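PDB 6OZB: Two-component sensor histidine kinase from Nostoc sp., which binds the bilin phycoerythrobilin in its GAF domain and probably acts as a light sensor at the input of a two-component signalling pathway. Local coordinates for residues R21-I26 with V188-V193; D34-T39 with V65-I70. The protein carries 1 engineered substitution. One frame throughout, in Å; residues are numbered along the deposited sequence. Where two conformers were deposited one is given.

Contact 1. Residues R21-I26 with V188-V193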
loop_
_atom_site.group_PDB
_atom_site.type_symbol
_atom_site.label_atom_id
_atom_site.label_comp_id
_atom_site.label_asym_id
_atom_site.label_seq_id
_atom_site.Cartn_x
_atom_site.Cartn_y
_atom_site.Cartn_z
ATOM N N ARG C 21 -19.204 -23.585 18.401
ATOM C CA ARG C 21 -19.903 -23.134 19.587
ATOM C C ARG C 21 -21.107 -22.256 19.187
ATOM O O ARG C 21 -22.143 -22.296 19.831
ATOM C CB ARG C 21 -18.938 -22.400 20.503
ATOM C CG ARG C 21 -17.948 -23.334 21.212
ATOM C CD ARG C 21 -16.936 -22.503 22.038
ATOM N NE ARG C 21 -15.905 -23.340 22.652
ATOM C CZ ARG C 21 -16.104 -24.099 23.733
ATOM N NH1 ARG C 21 -17.294 -24.136 24.318
ATOM N NH2 ARG C 21 -15.112 -24.834 24.227
ATOM N N ILE C 22 -21.000 -21.482 18.112
ATOM C CA ILE C 22 -22.160 -20.733 17.628
ATOM C C ILE C 22 -23.235 -21.687 17.152
ATOM O O ILE C 22 -24.398 -21.522 17.474
ATOM C CB ILE C 22 -21.810 -19.753 16.459
ATOM C CG1 ILE C 22 -20.830 -18.690 16.921
ATOM C CG2 ILE C 22 -23.065 -19.071 15.938
ATOM C CD1 ILE C 22 -20.218 -17.896 15.752
ATOM N N THR C 23 -22.821 -22.692 16.402
ATOM C CA THR C 23 -23.749 -23.644 15.851
ATOM C C THR C 23 -24.503 -24.370 16.975
ATOM O O THR C 23 -25.699 -24.594 16.873
ATOM C CB THR C 23 -23.022 -24.632 14.948
ATOM O OG1 THR C 23 -22.424 -23.915 13.855
ATOM C CG2 THR C 23 -23.965 -25.645 14.418
ATOM N N ALA C 24 -23.815 -24.685 18.066
ATOM C CA ALA C 24 -24.442 -25.369 19.190
ATOM C C ALA C 24 -25.560 -24.509 19.763
ATOM O O ALA C 24 -26.614 -25.029 20.133
ATOM C CB ALA C 24 -23.426 -25.700 20.259
ATOM N N ARG C 25 -25.334 -23.197 19.836
ATOM C CA ARG C 25 -26.343 -22.287 20.353
ATOM C C ARG C 25 -27.567 -22.193 19.453
ATOM O O ARG C 25 -28.705 -22.088 19.929
ATOM C CB ARG C 25 -25.760 -20.896 20.554
ATOM C CG ARG C 25 -24.762 -20.855 21.691
ATOM C CD ARG C 25 -24.178 -19.480 21.845
ATOM N NE ARG C 25 -22.929 -19.658 22.551
ATOM C CZ ARG C 25 -21.729 -19.393 22.042
ATOM N NH1 ARG C 25 -21.557 -18.852 20.818
ATOM N NH2 ARG C 25 -20.686 -19.656 22.780
ATOM N N ILE C 26 -27.325 -22.183 18.151
ATOM C CA ILE C 26 -28.430 -22.210 17.186
ATOM C C ILE C 26 -29.261 -23.478 17.385
ATOM O O ILE C 26 -30.476 -23.424 17.533
ATOM C CB ILE C 26 -27.915 -22.178 15.727
ATOM C CG1 ILE C 26 -27.203 -20.876 15.412
ATOM C CG2 ILE C 26 -29.096 -22.370 14.729
ATOM C CD1 ILE C 26 -26.450 -20.930 14.074
ATOM N N VAL C 188 -18.441 -14.011 10.853
ATOM C CA VAL C 188 -19.616 -13.259 10.410
ATOM C C VAL C 188 -20.502 -14.102 9.493
ATOM O O VAL C 188 -21.718 -13.933 9.528
ATOM C CB VAL C 188 -19.254 -11.896 9.730
ATOM C CG1 VAL C 188 -18.462 -11.029 10.720
ATOM C CG2 VAL C 188 -18.497 -12.043 8.440
ATOM N N ASP C 189 -19.939 -15.034 8.711
ATOM C CA ASP C 189 -20.756 -15.951 7.897
ATOM C C ASP C 189 -21.619 -16.848 8.792
ATOM O O ASP C 189 -22.788 -17.106 8.495
ATOM C CB ASP C 189 -19.892 -16.831 7.011
ATOM C CG ASP C 189 -19.261 -16.066 5.838
ATOM O OD1 ASP C 189 -19.654 -14.901 5.585
ATOM O OD2 ASP C 189 -18.353 -16.636 5.191
ATOM N N GLN C 190 -21.044 -17.315 9.899
ATOM C CA GLN C 190 -21.779 -18.171 10.833
ATOM C C GLN C 190 -22.846 -17.376 11.588
ATOM O O GLN C 190 -23.932 -17.884 11.845
ATOM C CB GLN C 190 -20.816 -18.848 11.823
ATOM C CG GLN C 190 -21.494 -19.901 12.753
ATOM C CD GLN C 190 -22.072 -21.085 11.977
ATOM O OE1 GLN C 190 -21.354 -21.981 11.541
ATOM N NE2 GLN C 190 -23.383 -21.067 11.771
ATOM N N LEU C 191 -22.558 -16.130 11.944
ATOM C CA LEU C 191 -23.578 -15.297 12.580
ATOM C C LEU C 191 -24.727 -15.003 11.628
ATOM O O LEU C 191 -25.896 -14.982 12.023
ATOM C CB LEU C 191 -22.971 -13.974 13.079
ATOM C CG LEU C 191 -22.113 -14.006 14.336
ATOM C CD1 LEU C 191 -21.467 -12.634 14.535
ATOM C CD2 LEU C 191 -22.988 -14.378 15.550
ATOM N N ALA C 192 -24.393 -14.797 10.364
ATOM C CA ALA C 192 -25.381 -14.550 9.333
ATOM C C ALA C 192 -26.364 -15.714 9.263
ATOM O O ALA C 192 -27.558 -15.509 8.977
ATOM C CB ALA C 192 -24.717 -14.346 8.019
ATOM N N VAL C 193 -25.857 -16.932 9.464
ATOM C CA VAL C 193 -26.739 -18.102 9.498
ATOM C C VAL C 193 -27.675 -18.052 10.720
ATOM O O VAL C 193 -28.869 -18.313 10.591
ATOM C CB VAL C 193 -25.940 -19.425 9.520
ATOM C CG1 VAL C 193 -26.844 -20.617 9.868
ATOM C CG2 VAL C 193 -25.263 -19.633 8.220
#

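Contact 2. Residues D34-T39 with V65-I70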
loop_
_atom_site.group_PDB
_atom_site.type_symbol
_atom_site.label_atom_id
_atom_site.label_comp_id
_atom_site.label_asym_id
_atom_site.label_seq_id
_atom_site.Cartn_x
_atom_site.Cartn_y
_atom_site.Cartn_z
ATOM N N ASP C 34 -29.126 -13.690 22.623
ATOM C CA ASP C 34 -28.248 -14.477 23.493
ATOM C C ASP C 34 -27.140 -15.169 22.721
ATOM O O ASP C 34 -26.029 -15.317 23.227
ATOM C CB ASP C 34 -29.050 -15.509 24.268
ATOM C CG ASP C 34 -30.036 -14.885 25.211
ATOM O OD1 ASP C 34 -29.788 -13.757 25.672
ATOM O OD2 ASP C 34 -31.086 -15.506 25.453
ATOM N N ILE C 35 -27.426 -15.609 21.498
ATOM C CA ILE C 35 -26.377 -16.163 20.671
ATOM C C ILE C 35 -25.306 -15.115 20.398
ATOM O O ILE C 35 -24.116 -15.402 20.432
ATOM C CB ILE C 35 -26.905 -16.683 19.312
ATOM C CG1 ILE C 35 -27.928 -17.799 19.538
ATOM C CG2 ILE C 35 -25.763 -17.165 18.479
ATOM C CD1 ILE C 35 -28.521 -18.338 18.302
ATOM N N ILE C 36 -25.741 -13.901 20.093
ATOM C CA ILE C 36 -24.811 -12.833 19.739
ATOM C C ILE C 36 -23.972 -12.402 20.940
ATOM O O ILE C 36 -22.767 -12.211 20.810
ATOM C CB ILE C 36 -25.568 -11.632 19.158
ATOM C CG1 ILE C 36 -26.047 -11.975 17.760
ATOM C CG2 ILE C 36 -24.714 -10.443 19.048
ATOM C CD1 ILE C 36 -27.157 -11.058 17.304
ATOM N N THR C 37 -24.607 -12.282 22.092
ATOM C CA THR C 37 -23.915 -11.887 23.334
ATOM C C THR C 37 -22.846 -12.896 23.708
ATOM O O THR C 37 -21.681 -12.538 23.924
ATOM C CB THR C 37 -24.912 -11.731 24.498
ATOM O OG1 THR C 37 -25.780 -10.607 24.251
ATOM C CG2 THR C 37 -24.183 -11.508 25.814
ATOM N N ALA C 38 -23.203 -14.169 23.714
ATOM C CA ALA C 38 -22.251 -15.199 24.144
ATOM C C ALA C 38 -21.101 -15.337 23.177
ATOM O O ALA C 38 -19.990 -15.695 23.567
ATOM C CB ALA C 38 -22.957 -16.540 24.314
ATOM N N THR C 39 -21.332 -14.975 21.925
ATOM C CA THR C 39 -20.353 -15.196 20.894
ATOM C C THR C 39 -19.232 -14.171 20.952
ATOM O O THR C 39 -18.085 -14.487 20.662
ATOM C CB THR C 39 -21.007 -15.146 19.476
ATOM O OG1 THR C 39 -21.964 -16.213 19.338
ATOM C CG2 THR C 39 -19.955 -15.257 18.386
ATOM N N VAL C 65 -24.234 -0.529 19.540
ATOM C CA VAL C 65 -23.409 -1.614 20.012
ATOM C C VAL C 65 -24.302 -2.530 20.836
ATOM O O VAL C 65 -24.796 -2.138 21.891
ATOM C CB VAL C 65 -22.198 -1.098 20.830
ATOM C CG1 VAL C 65 -21.389 -2.250 21.372
ATOM C CG2 VAL C 65 -21.322 -0.204 19.986
ATOM N N ILE C 66 -24.556 -3.737 20.333
ATOM C CA ILE C 66 -25.503 -4.638 21.003
ATOM C C ILE C 66 -24.807 -5.763 21.741
ATOM O O ILE C 66 -25.442 -6.484 22.497
ATOM C CB ILE C 66 -26.535 -5.227 20.023
ATOM C CG1 ILE C 66 -25.871 -5.953 18.859
ATOM C CG2 ILE C 66 -27.436 -4.113 19.531
ATOM C CD1 ILE C 66 -26.817 -6.955 18.161
ATOM N N ALA C 67 -23.507 -5.938 21.504
ATOM C CA ALA C 67 -22.714 -6.902 22.270
ATOM C C ALA C 67 -21.258 -6.465 22.312
ATOM O O ALA C 67 -20.755 -5.862 21.354
ATOM C CB ALA C 67 -22.833 -8.287 21.677
ATOM N N GLU C 68 -20.582 -6.809 23.402
ATOM C CA GLU C 68 -19.237 -6.331 23.646
ATOM C C GLU C 68 -18.501 -7.235 24.638
ATOM O O GLU C 68 -19.080 -7.695 25.638
ATOM C CB GLU C 68 -19.312 -4.908 24.161
ATOM C CG GLU C 68 -18.005 -4.297 24.619
ATOM C CD GLU C 68 -18.232 -2.934 25.183
ATOM O OE1 GLU C 68 -17.815 -1.950 24.536
ATOM O OE2 GLU C 68 -18.862 -2.846 26.263
ATOM N N SER C 69 -17.232 -7.498 24.347
ATOM C CA SER C 69 -16.354 -8.165 25.291
ATOM C C SER C 69 -15.026 -7.427 25.357
ATOM O O SER C 69 -14.406 -7.126 24.341
ATOM C CB SER C 69 -16.187 -9.653 24.904
ATOM O OG SER C 69 -15.307 -10.337 25.775
ATOM N N ILE C 70 -14.637 -7.086 26.576
ATOM C CA ILE C 70 -13.433 -6.327 26.825
ATOM C C ILE C 70 -12.505 -7.100 27.747
ATOM O O ILE C 70 -12.941 -7.741 28.689
ATOM C CB ILE C 70 -13.771 -4.948 27.430
ATOM C CG1 ILE C 70 -14.492 -4.116 26.355
ATOM C CG2 ILE C 70 -12.497 -4.226 27.944
ATOM C CD1 ILE C 70 -15.038 -2.789 26.864
HETATM O O HOH W 1 -25.021 -8.067 24.899
HETATM O O HOH W 2 -20.109 -10.614 25.805
#

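Contact 1. Residues R21-I26 with V188-V193
Gln-190 carries most of this contact, with its aliphatic part laid against Ile-22. The closest carbon pair is Ile-22 CG2 and Gln-190 CG, 3.6 Å apart. Ile-22 CD1 also meets Gln-190 CG, at 3.8 Å, and Ile-22 CB lies close to it as well. The two side chains run side by side but point opposite ways. Gln-190 holds CG anti to the backbone N (chi1 -174°), and a bend at the next bond (chi2 63°) turns CD aside. The amide group then lies beside Thr-23 and Ile-26. Its NE2 comes within 3.8 Å of Ile-26 CD1, a contact between an amide nitrogen and a methyl. Gln-190 OE1 also comes near Thr-23 OG1, but the angle is poor for a hydrogen bond. Thr-23 was modelled in two conformers, so this approach is doubtful. In the conformer described, the hydroxyl is hydrogen-bonded to the Leu-19 carbonyl of its own helix.

Two further pairs are apolar. Ile-26 CD1 meets Val-193 CG1 at 4.2 Å. Ile-22 CD1 and Leu-191 CD2 make a loose pair, 4.5 Å apart. An alanine in place of Gln-190 would probably open a gap beside Ile-22 and deprive Ile-26 CD1 of its amide neighbour.

Farther out, Ile-22 also packs on Thr-39 of helix 32-47. Val-188 touches Ala-154 and Ile-156 of strand 150-158. Both segments are helical and run the same way, with axes 10.1 Å apart at an angle of 3°. Side chains fill the distance between the axes, and no hydrogen bond joins the two segments. The contact joins helix 12-27 to helix 178-201. This pairing of the chain's first and last helices, beside helix 32-47, belongs to the helical layer that packs on the antiparallel sheet of the GAF fold.

Contact 2. Residues D34-T39 with V65-I70
Thr-37 OG1 is held by two partners, a water and the Glu-33 carbonyl one helical turn back. The water lies 2.7 Å from Thr-37 OG1 and donates to Ile-66 O at 2.9 Å. It bridges helix to strand, as Thr-37 OG1 and Ile-66 O are too far apart to bond directly. A second water bridges the same helix residue to a later strand residue. It donates to Thr-37 O and to Glu-68 O, each at 3.1 Å. Thr-37 O is also hydrogen-bonded to Thr-40 OG1. No direct hydrogen bond crosses the contact.

The apolar part lies beside these waters. Ile-36 has CG2 anti to its backbone N (chi1 -73°), and this methyl does the touching. It rests 3.9 Å from Ala-67 CB and 4.2 Å from Ile-66 CD1. Ala-67 CB also sits 4.1 Å from Thr-37 CA. The small alanine thus meets the helix backbone directly, and Thr-37 CA and Ala-67 CA approach to 5.2 Å.

Ile-66 and Ala-67 form a classic beta bulge opposite Ile-54 of strand 51-57. Ile-66 has a psi of only -12°, the irregular backbone expected at the first bulge position. Strand 63-70 belongs to the antiparallel GAF sheet, between strands 51-57 and 82-83, and helix 32-47 packs against it. The segment axes are 7.4 Å apart at closest and cross at -24°.

Trp-163 of strand 161-170 touches both Ile-36 and Ile-66. Ile-36 also packs on Ile-54. Farther along the strand, Ser-69 points to the same helix and touches Thr-40, Ala-41 and Arg-44. Glu-68 points away from the helix, and its carboxylate is hydrogen-bonded to Ser-77 OG and Leu-78 N.

Contacts 1 and 2 have centres about 13 Å apart. The residues of contact 2 all fall between the two segments of contact 1 in sequence. Helices 12-27 and 32-47 follow each other in the chain and connect the two. Arg-25 of contact 1 touches residues of contact 2. Arg-25 NH1 is 3.1 Å from Thr-39 OG1, a packing approach, and Arg-25 NE is 3.6 Å from Ala-38 CB. Arg-25 NH2 forms a salt bridge with Glu-42, farther along helix 32-47. The Ile-66 side chain is about 11 Å from a bound phycoerythrobilin, so contact 2 lies outside the immediate shell of that bilin.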